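Local structure of extracellular solute-binding protein, family 1 (Bifidobacterium longum subsp. infantis ATCC 15697, 3QUF) at residues 40-45 with 335-340. The protein probably binds a solute, likely a sugar or oligosaccharide, outside the cell and hands it to an ABC transporter for uptake. Numbering follows the deposited sequence.
Sequences DNQIGE and SAAGTL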
loop_
_atom_site.group_PDB
_atom_site.type_symbol
_atom_site.label_atom_id
_atom_site.label_comp_id
_atom_site.label_asym_id
_atom_site.label_seq_id
_atom_site.Cartn_x
_atom_site.Cartn_y
_atom_site.Cartn_z
ATOM N N ASP A 40 12.407 -7.045 15.341
ATOM C CA ASP A 40 11.883 -7.492 16.620
ATOM C C ASP A 40 10.878 -6.492 17.187
ATOM O O ASP A 40 9.928 -6.904 17.829
ATOM C CB ASP A 40 13.019 -7.776 17.621
ATOM C CG ASP A 40 12.503 -8.220 18.984
ATOM O OD1 ASP A 40 12.065 -9.375 19.139
ATOM O OD2 ASP A 40 12.550 -7.381 19.881
ATOM N N ASN A 41 11.071 -5.192 16.948
ATOM C CA ASN A 41 10.129 -4.212 17.526
ATOM C C ASN A 41 8.779 -4.260 16.848
ATOM O O ASN A 41 7.834 -3.707 17.377
ATOM C CB ASN A 41 10.656 -2.776 17.585
ATOM C CG ASN A 41 11.144 -2.234 16.258
ATOM O OD1 ASN A 41 10.673 -2.576 15.193
ATOM N ND2 ASN A 41 12.096 -1.290 16.349
ATOM N N GLN A 42 8.690 -4.933 15.711
ATOM C CA GLN A 42 7.393 -5.123 15.026
ATOM C C GLN A 42 6.752 -6.491 15.259
ATOM O O GLN A 42 5.531 -6.603 15.393
ATOM C CB GLN A 42 7.571 -4.938 13.534
ATOM C CG GLN A 42 7.957 -3.525 13.111
ATOM C CD GLN A 42 8.540 -3.490 11.676
ATOM O OE1 GLN A 42 9.569 -4.137 11.343
ATOM N NE2 GLN A 42 7.898 -2.712 10.835
ATOM N N ILE A 43 7.561 -7.546 15.278
ATOM C CA ILE A 43 7.015 -8.918 15.349
ATOM C C ILE A 43 7.425 -9.712 16.591
ATOM O O ILE A 43 6.928 -10.819 16.808
ATOM C CB ILE A 43 7.375 -9.703 14.042
ATOM C CG1 ILE A 43 6.348 -10.810 13.753
ATOM C CG2 ILE A 43 8.787 -10.222 14.106
ATOM C CD1 ILE A 43 6.089 -11.119 12.357
ATOM N N GLY A 44 8.298 -9.146 17.434
ATOM C CA GLY A 44 8.825 -9.887 18.574
ATOM C C GLY A 44 7.769 -10.365 19.552
ATOM O O GLY A 44 7.881 -11.463 20.075
ATOM N N GLU A 45 6.765 -9.531 19.830
ATOM C CA GLU A 45 5.677 -9.919 20.744
ATOM C C GLU A 45 4.836 -11.048 20.173
ATOM O O GLU A 45 4.335 -11.925 20.932
ATOM C CB GLU A 45 4.759 -8.742 21.112
ATOM C CG GLU A 45 3.580 -9.178 22.011
ATOM C CD GLU A 45 2.800 -8.024 22.630
ATOM O OE1 GLU A 45 3.020 -6.865 22.229
ATOM O OE2 GLU A 45 1.978 -8.288 23.538
ATOM N N SER A 335 -0.485 -3.439 16.600
ATOM C CA SER A 335 -0.150 -2.392 17.579
ATOM C C SER A 335 1.351 -2.066 17.506
ATOM O O SER A 335 1.716 -0.894 17.541
ATOM C CB SER A 335 -0.610 -2.750 19.000
ATOM O OG SER A 335 0.133 -3.847 19.502
ATOM N N ALA A 336 2.217 -3.080 17.365
ATOM C CA ALA A 336 3.672 -2.849 17.300
ATOM C C ALA A 336 4.114 -2.214 15.994
ATOM O O ALA A 336 5.025 -1.369 15.982
ATOM C CB ALA A 336 4.447 -4.167 17.527
ATOM N N ALA A 337 3.495 -2.633 14.893
ATOM C CA ALA A 337 3.865 -2.194 13.577
ATOM C C ALA A 337 3.159 -0.918 13.154
ATOM O O ALA A 337 3.525 -0.348 12.142
ATOM C CB ALA A 337 3.594 -3.305 12.542
ATOM N N GLY A 338 2.134 -0.489 13.887
ATOM C CA GLY A 338 1.341 0.677 13.505
ATOM C C GLY A 338 0.471 0.507 12.255
ATOM O O GLY A 338 0.223 1.466 11.507
ATOM N N THR A 339 0.003 -0.706 12.026
ATOM C CA THR A 339 -0.767 -1.043 10.845
ATOM C C THR A 339 -2.190 -1.421 11.199
ATOM O O THR A 339 -2.573 -1.433 12.387
ATOM C CB THR A 339 -0.074 -2.176 10.106
ATOM O OG1 THR A 339 0.203 -3.218 11.031
ATOM C CG2 THR A 339 1.242 -1.670 9.432
ATOM N N LEU A 340 -2.984 -1.681 10.166
ATOM C CA LEU A 340 -4.367 -2.078 10.320
ATOM C C LEU A 340 -4.527 -3.560 10.025
ATOM O O LEU A 340 -3.875 -4.118 9.163
ATOM C CB LEU A 340 -5.266 -1.297 9.361
ATOM C CG LEU A 340 -5.255 0.216 9.530
ATOM C CD1 LEU A 340 -6.168 0.872 8.454
ATOM C CD2 LEU A 340 -5.691 0.657 10.902
#
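Ala336 sets its methyl against the backbone of the first turn of helix 40-53. Its CB lies 3.4 Å from Asn41 O and 3.4 Å from Gln42 O. One methyl therefore meets two successive carbonyl oxygens. These are van der Waals contacts, with at most a weak CH-O character.

Gln42 can be followed outward along the next residue, Ala337. Gln42 CB stands 4.4 Å from Ala337 CB. Gln42 CG lies anti to the backbone C (chi1 -66°), which brings it within 4.3 Å of Ala337 CA, alongside the end of helix 327-337. The chain is extended at chi2, and CD is farther off, 5.0 Å from Ala337 CB. The amide splits two ways. NE2 turns back on the Ala337 side, 4.7 Å from Ala337 CB, which is only loose packing. OE1 points away from Ala337 and accepts a hydrogen bond from Lys39 N. The bond joins the first turn to the residue before it and would restrain the rotation of the amide. Gln42 gives its aliphatic part to the neighbouring helix and its oxygen to Lys39, just ahead of its own helix.

Ala337 is the last helical residue, and Gly338 leaves the helix with a positive phi of 69°. Behind the contact, Ile43 turns inward onto Phe34 and Phe303 of the sheet. Past Gly338, Leu340 bonds through its backbone to Ala136.

The small surface contact joins the start of one helix to the end of another. Helix 40-53 is the connection of a beta-alpha-beta crossover between parallel strands 30-36 and 57-63, in the alpha/beta fold of the family 1 solute-binding proteins.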